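Local coordinates for protein dehalogenase (Rhodospirillaceae, PDB 6A41) that probably cleaves carbon–halogen bonds, in the manner of halohydrin dehalogenases built on the short-chain dehydrogenase/reductase fold, at residues 22-27 / 220-225; 65-70 / 117-122; 102-107 / 150-155. One frame throughout, in Å; residues are numbered along the deposited sequence.

Interaction 1: residues 22-27 / 220-225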
# COMPACT_ATOMS: atom_id res chain seq x y z
N THR A 22 -20.04 7.93 -19.97
CA THR A 22 -21.41 8.10 -20.50
C THR A 22 -21.78 6.95 -21.43
O THR A 22 -22.85 6.32 -21.33
CB THR A 22 -21.48 9.39 -21.33
OG1 THR A 22 -21.30 10.51 -20.50
CG2 THR A 22 -22.83 9.53 -22.02
N ARG A 23 -20.84 6.71 -22.33
CA ARG A 23 -20.98 5.69 -23.39
C ARG A 23 -21.24 4.28 -22.84
O ARG A 23 -22.21 3.56 -23.27
CB ARG A 23 -19.72 5.66 -24.29
CG ARG A 23 -19.87 4.77 -25.48
CD ARG A 23 -18.61 4.65 -26.39
NE ARG A 23 -18.26 5.96 -26.82
CZ ARG A 23 -17.24 6.73 -26.44
NH1 ARG A 23 -16.31 6.37 -25.64
NH2 ARG A 23 -17.19 7.97 -26.97
N ILE A 24 -20.40 3.86 -21.91
CA ILE A 24 -20.60 2.54 -21.30
C ILE A 24 -21.84 2.49 -20.41
O ILE A 24 -22.58 1.50 -20.49
CB ILE A 24 -19.33 2.09 -20.55
CG1 ILE A 24 -18.10 1.95 -21.50
CG2 ILE A 24 -19.54 0.72 -19.93
CD1 ILE A 24 -18.32 1.02 -22.69
N ALA A 25 -22.09 3.53 -19.59
CA ALA A 25 -23.24 3.52 -18.69
C ALA A 25 -24.53 3.34 -19.54
O ALA A 25 -25.42 2.57 -19.21
CB ALA A 25 -23.27 4.81 -17.93
N LEU A 26 -24.60 4.05 -20.68
CA LEU A 26 -25.81 3.98 -21.54
C LEU A 26 -25.95 2.59 -22.14
O LEU A 26 -27.01 2.04 -22.20
CB LEU A 26 -25.75 5.09 -22.60
CG LEU A 26 -25.98 6.51 -22.23
CD1 LEU A 26 -25.79 7.35 -23.47
CD2 LEU A 26 -27.38 6.73 -21.70
N ALA A 27 -24.82 1.99 -22.53
CA ALA A 27 -24.80 0.64 -23.13
C ALA A 27 -25.18 -0.36 -22.09
O ALA A 27 -25.71 -1.40 -22.39
CB ALA A 27 -23.37 0.32 -23.65
N THR A 220 -14.76 0.42 -16.02
CA THR A 220 -14.35 0.35 -14.61
C THR A 220 -15.19 1.15 -13.67
O THR A 220 -15.62 0.69 -12.61
CB THR A 220 -12.83 0.61 -14.50
OG1 THR A 220 -12.12 -0.35 -15.37
CG2 THR A 220 -12.42 0.41 -13.12
N ILE A 221 -15.38 2.39 -14.02
CA ILE A 221 -16.28 3.27 -13.26
C ILE A 221 -17.70 2.72 -13.21
O ILE A 221 -18.31 2.67 -12.07
CB ILE A 221 -16.19 4.71 -13.82
CG1 ILE A 221 -14.82 5.33 -13.71
CG2 ILE A 221 -17.31 5.59 -13.30
CD1 ILE A 221 -14.59 6.49 -14.73
N CYS A 222 -18.24 2.27 -14.34
CA CYS A 222 -19.51 1.63 -14.37
C CYS A 222 -19.64 0.38 -13.47
O CYS A 222 -20.60 0.21 -12.72
CB CYS A 222 -19.94 1.26 -15.78
SG CYS A 222 -20.41 2.74 -16.71
N PHE A 223 -18.59 -0.45 -13.51
CA PHE A 223 -18.58 -1.56 -12.61
C PHE A 223 -18.72 -1.08 -11.10
O PHE A 223 -19.61 -1.62 -10.37
CB PHE A 223 -17.31 -2.44 -12.77
CG PHE A 223 -17.18 -3.47 -11.61
CD1 PHE A 223 -18.08 -4.50 -11.50
CD2 PHE A 223 -16.20 -3.29 -10.64
CE1 PHE A 223 -18.07 -5.42 -10.38
CE2 PHE A 223 -16.11 -4.16 -9.56
CZ PHE A 223 -17.02 -5.19 -9.44
N LEU A 224 -17.97 -0.07 -10.67
CA LEU A 224 -18.06 0.37 -9.28
C LEU A 224 -19.42 0.98 -8.95
O LEU A 224 -19.85 0.87 -7.79
CB LEU A 224 -16.96 1.36 -8.91
CG LEU A 224 -15.58 0.68 -8.99
CD1 LEU A 224 -14.53 1.78 -8.96
CD2 LEU A 224 -15.36 -0.37 -7.88
N CYS A 225 -20.11 1.56 -9.95
CA CYS A 225 -21.52 2.02 -9.81
C CYS A 225 -22.59 0.90 -9.69
O CYS A 225 -23.71 1.21 -9.33
CB CYS A 225 -21.92 3.00 -10.91
SG CYS A 225 -20.90 4.47 -11.01
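A buried helix–helix contact joins residues 22-27 of helix 18-27 to residues 220-225 of helix 214-225, two helices that lie on the same face of the central parallel sheet. A single side chain of the second helix, C222, does nearly all the reaching. Its thiol enters tip first and comes to rest against the backbone of the partner helix, with SG 3.4 Å from A25 N. The methyl of A25 lies alongside the same sulfur, A25 CB being 3.7 Å from C222 SG. I24 closes another flank with its short branch: CG2 sits 3.9 Å from C222 SG, while the longer CG1–CD1 arm leads away from the contact. The sulfur owes its place to a first torsion that sets it anti to the carbonyl carbon of C222 (chi1 -73°). With A25's methyl and the thiol at the nearest point, the backbones come close, A25 CA and C222 CA being 6.0 Å apart. A salt bridge from R23 to D215 ties the same two helices together, and I221, L224 and C225 turn to strands 79-83, 129-136 and 172-179. F223 instead stacks on F223 of the second subunit. Such pairing of the first helix with the last long helix over one face of the sheet belongs to the Rossmann-type fold of short-chain dehydrogenases/reductases.

Interaction 2: residues 65-70 / 117-122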
# COMPACT_ATOMS: atom_id res chain seq x y z
N ALA A 65 -27.16 24.41 -7.31
CA ALA A 65 -28.25 24.45 -8.29
C ALA A 65 -28.23 23.20 -9.17
O ALA A 65 -29.30 22.70 -9.60
CB ALA A 65 -28.12 25.72 -9.18
N MSE A 66 -27.01 22.78 -9.54
CA MSE A 66 -26.86 21.60 -10.47
C MSE A 66 -27.39 20.36 -9.78
O MSE A 66 -28.14 19.61 -10.37
CB MSE A 66 -25.44 21.45 -10.94
CG MSE A 66 -25.27 20.33 -11.97
SE MSE A 66 -25.09 18.56 -11.02
CE MSE A 66 -23.27 19.04 -10.31
N VAL A 67 -27.08 20.19 -8.51
CA VAL A 67 -27.58 19.02 -7.73
C VAL A 67 -29.07 19.04 -7.53
O VAL A 67 -29.72 18.01 -7.68
CB VAL A 67 -26.82 18.84 -6.39
CG1 VAL A 67 -27.43 17.75 -5.51
CG2 VAL A 67 -25.43 18.46 -6.74
N GLU A 68 -29.60 20.20 -7.20
CA GLU A 68 -31.03 20.31 -7.01
C GLU A 68 -31.79 19.95 -8.31
O GLU A 68 -32.80 19.23 -8.25
CB GLU A 68 -31.38 21.72 -6.58
CG GLU A 68 -32.89 21.97 -6.45
CD GLU A 68 -33.25 23.41 -6.07
OE1 GLU A 68 -32.43 24.12 -5.43
OE2 GLU A 68 -34.35 23.82 -6.41
N LEU A 69 -31.29 20.44 -9.44
CA LEU A 69 -31.82 20.10 -10.72
C LEU A 69 -31.69 18.60 -11.07
O LEU A 69 -32.64 18.00 -11.62
CB LEU A 69 -31.12 20.93 -11.78
CG LEU A 69 -31.76 20.95 -13.15
CD1 LEU A 69 -33.21 21.45 -13.15
CD2 LEU A 69 -30.86 21.79 -14.08
N ALA A 70 -30.53 18.03 -10.82
CA ALA A 70 -30.26 16.57 -11.09
C ALA A 70 -31.27 15.82 -10.30
O ALA A 70 -31.94 14.92 -10.82
CB ALA A 70 -28.86 16.20 -10.65
N GLN A 117 -20.89 16.39 -0.44
CA GLN A 117 -21.70 16.95 0.64
C GLN A 117 -23.14 17.28 0.19
O GLN A 117 -24.08 17.07 0.89
CB GLN A 117 -21.17 18.31 1.06
CG GLN A 117 -19.96 18.26 1.90
CD GLN A 117 -19.62 19.71 2.38
OE1 GLN A 117 -19.30 20.53 1.50
NE2 GLN A 117 -19.82 20.01 3.68
N LEU A 118 -23.25 17.78 -1.03
CA LEU A 118 -24.52 18.06 -1.71
C LEU A 118 -25.31 16.81 -2.09
O LEU A 118 -26.51 16.79 -1.91
CB LEU A 118 -24.26 18.97 -2.91
CG LEU A 118 -23.86 20.36 -2.57
CD1 LEU A 118 -23.27 21.02 -3.82
CD2 LEU A 118 -25.06 21.21 -2.05
N VAL A 119 -24.66 15.73 -2.52
CA VAL A 119 -25.42 14.55 -3.05
C VAL A 119 -25.71 13.51 -1.98
O VAL A 119 -26.74 12.83 -2.05
CB VAL A 119 -24.59 13.86 -4.20
CG1 VAL A 119 -25.21 12.58 -4.71
CG2 VAL A 119 -24.60 14.76 -5.43
N ALA A 120 -24.74 13.29 -1.09
CA ALA A 120 -24.84 12.29 -0.02
C ALA A 120 -26.16 12.28 0.83
O ALA A 120 -26.72 11.15 1.04
CB ALA A 120 -23.58 12.24 0.88
N PRO A 121 -26.70 13.44 1.20
CA PRO A 121 -27.86 13.40 2.04
C PRO A 121 -29.08 12.69 1.40
O PRO A 121 -29.83 11.98 2.10
CB PRO A 121 -28.17 14.89 2.28
CG PRO A 121 -26.90 15.57 2.14
CD PRO A 121 -26.10 14.80 1.16
N SER A 122 -29.25 12.86 0.11
CA SER A 122 -30.34 12.16 -0.61
C SER A 122 -30.17 10.65 -0.63
O SER A 122 -31.15 9.91 -0.56
CB SER A 122 -30.48 12.68 -2.04
OG SER A 122 -29.35 12.31 -2.87
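V67 of helix 63-74 presents both its methyl groups to the 117-122 part of helix 98-126, and the points where they land follow one another along that helix. Q117, at the start, makes no contact with V67; its NE2 donates a hydrogen bond to L93 O of the third subunit. L118 comes next and meets V67 through the base of its side chain and through its backbone: L118 CB lies 4.0 Å from V67 CG2, and L118 O lies 3.8 Å from V67 CG1. L118 also touches P63, at the beginning of the helix that carries V67. V119 follows, and its CG2 fits against both branches of the facing valine, 4.0 Å from V67 CG2 and 4.1 Å from V67 CG1; the two side chains cross obliquely. The first torsion of V67 (chi1 173°) decides which methyl lies where: CG1, anti to the backbone N, falls near L118 O, and CG2, anti to the carbonyl carbon, near L118 CB. An alanine at V67 is likely to leave a gap beside L118 CB and V119 CG2, since both methyl groups that fill this place would be gone. P121 has no N-H to give, and the helix kinks here; neither its nitrogen nor that of S122 makes the usual bond to the turn before, S122 N having a weak one to V119 O. S122 answers with its hydroxyl: OG donates to V119 O at 2.8 Å, in the carbonyl plane and at a C=O...donor angle of 154°, and its side chain also touches L71. The arrangement is the packing of neighbouring helices on one face of the three-layer α/β/α sandwich of the Rossmann-type fold of short-chain dehydrogenases/reductases.

Interaction 3: residues 102-107 / 150-155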
# COMPACT_ATOMS: atom_id res chain seq x y z
N ARG A 102 -2.63 25.53 -4.95
CA ARG A 102 -3.90 25.76 -4.38
C ARG A 102 -5.08 25.50 -5.34
O ARG A 102 -6.09 24.92 -4.92
CB ARG A 102 -4.02 27.26 -3.88
CG ARG A 102 -3.10 27.57 -2.68
CD ARG A 102 -3.35 28.97 -2.09
NE ARG A 102 -2.41 29.25 -1.04
CZ ARG A 102 -1.52 30.21 -1.12
NH1 ARG A 102 -1.52 30.99 -2.17
NH2 ARG A 102 -0.70 30.41 -0.12
N ASP A 103 -4.97 26.02 -6.58
CA ASP A 103 -5.95 25.75 -7.64
C ASP A 103 -6.12 24.23 -7.93
O ASP A 103 -7.25 23.78 -8.09
CB ASP A 103 -5.63 26.51 -8.93
CG ASP A 103 -5.76 28.03 -8.74
OD1 ASP A 103 -6.21 28.53 -7.65
OD2 ASP A 103 -5.35 28.78 -9.63
N ALA A 104 -5.01 23.46 -8.00
CA ALA A 104 -5.09 22.01 -8.18
C ALA A 104 -5.82 21.36 -7.08
O ALA A 104 -6.67 20.48 -7.32
CB ALA A 104 -3.70 21.45 -8.31
N LEU A 105 -5.54 21.80 -5.85
CA LEU A 105 -6.25 21.23 -4.71
C LEU A 105 -7.68 21.61 -4.76
O LEU A 105 -8.57 20.80 -4.31
CB LEU A 105 -5.63 21.76 -3.43
CG LEU A 105 -4.25 21.20 -3.13
CD1 LEU A 105 -3.48 22.01 -2.13
CD2 LEU A 105 -4.29 19.76 -2.65
N GLU A 106 -7.96 22.83 -5.17
CA GLU A 106 -9.39 23.25 -5.25
C GLU A 106 -10.21 22.35 -6.18
O GLU A 106 -11.34 21.93 -5.85
CB GLU A 106 -9.54 24.68 -5.68
CG GLU A 106 -10.96 25.20 -5.73
CD GLU A 106 -11.50 25.47 -4.30
OE1 GLU A 106 -10.68 25.60 -3.34
OE2 GLU A 106 -12.73 25.47 -4.14
N VAL A 107 -9.64 22.12 -7.38
CA VAL A 107 -10.34 21.37 -8.41
C VAL A 107 -10.44 19.87 -8.09
O VAL A 107 -11.46 19.25 -8.39
CB VAL A 107 -9.71 21.69 -9.77
CG1 VAL A 107 -10.27 20.75 -10.83
CG2 VAL A 107 -9.86 23.16 -10.16
N VAL A 150 0.54 15.72 -8.18
CA VAL A 150 0.45 14.39 -7.59
C VAL A 150 -0.16 14.51 -6.19
O VAL A 150 -0.99 13.72 -5.73
CB VAL A 150 1.84 13.67 -7.58
CG1 VAL A 150 1.72 12.32 -6.89
CG2 VAL A 150 2.31 13.44 -9.01
N SER A 151 0.30 15.53 -5.48
CA SER A 151 -0.15 15.80 -4.14
C SER A 151 -1.65 16.09 -4.13
O SER A 151 -2.39 15.58 -3.28
CB SER A 151 0.66 17.00 -3.51
OG SER A 151 0.02 17.39 -2.24
N ALA A 152 -2.13 16.88 -5.08
CA ALA A 152 -3.56 17.18 -5.12
C ALA A 152 -4.36 15.93 -5.46
O ALA A 152 -5.42 15.75 -4.93
CB ALA A 152 -3.83 18.27 -6.14
N ARG A 153 -3.87 15.06 -6.35
CA ARG A 153 -4.54 13.75 -6.61
C ARG A 153 -4.50 12.91 -5.36
O ARG A 153 -5.43 12.20 -5.06
CB ARG A 153 -3.81 13.02 -7.70
CG ARG A 153 -4.11 13.59 -9.07
CD ARG A 153 -5.56 13.47 -9.44
NE ARG A 153 -5.91 13.77 -10.82
CZ ARG A 153 -7.19 13.88 -11.23
NH1 ARG A 153 -8.22 13.84 -10.39
NH2 ARG A 153 -7.42 14.12 -12.47
N ALA A 154 -3.38 12.94 -4.65
CA ALA A 154 -3.33 12.21 -3.36
C ALA A 154 -4.43 12.71 -2.38
O ALA A 154 -4.92 11.93 -1.62
CB ALA A 154 -1.97 12.36 -2.69
N ALA A 155 -4.67 14.03 -2.36
CA ALA A 155 -5.71 14.61 -1.46
C ALA A 155 -7.05 14.05 -1.84
O ALA A 155 -7.84 13.67 -0.96
CB ALA A 155 -5.72 16.13 -1.53
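L105 of helix 98-126 leans across to A152 and A155 of helix 147-158, and one methyl group makes the contact. From CB the chain leaves roughly along the flank of the neighbouring helix instead of straight at it. CG then stands anti to the residue's own carbonyl carbon (chi1 -71°), and from this branch point CD2 swings over to the partner while CD1 diverges. CD2 presses on the backbone of the facing helix, 3.6 Å from A152 CA, and also meets A152 CB at 3.8 Å. One turn further on, A155 CB touches the same methyl at 4.1 Å. The axes of the two short segments run almost in the same direction, with a crossing angle of -27° and a closest approach of 8.7 Å. This is the pair of long helices that, in short-chain dehydrogenases/reductases, joins its counterpart in another subunit to make a four-helix bundle; here R102 NE forms a salt bridge with E106 OE1 of the third subunit and S151 OG a hydrogen bond with A155 O of that subunit, both reciprocated. Beside L105, A104 CB meets A152 CB at 3.9 Å, and A152 CB also rests 3.8 Å from A104 O. R153, next along the chain, hydrogen-bonds through NE to Y149 OH and touches S136, consistent with the Ser-Tyr-Arg triad of halohydrin dehalogenases.

The three contacts are separate patches, with nearest atoms about 10 to 11 Å apart in every pairing. Interactions 2 and 3 share helix 98-126: residues 102-107 meet helix 147-158, and residues 117-122 further along meet helix 63-74, the two centres lying 23 Å apart. Both border the third subunit. Interaction 1 packs on the other face of the sheet, its centre 20 Å from that of interaction 2 and 25 Å from that of interaction 3, and it borders the second subunit. Segment 150-155 of interaction 3 carries R153, which with Y149 and S136 probably forms the Ser-Tyr-Arg triad, though R153 takes no part in the packing.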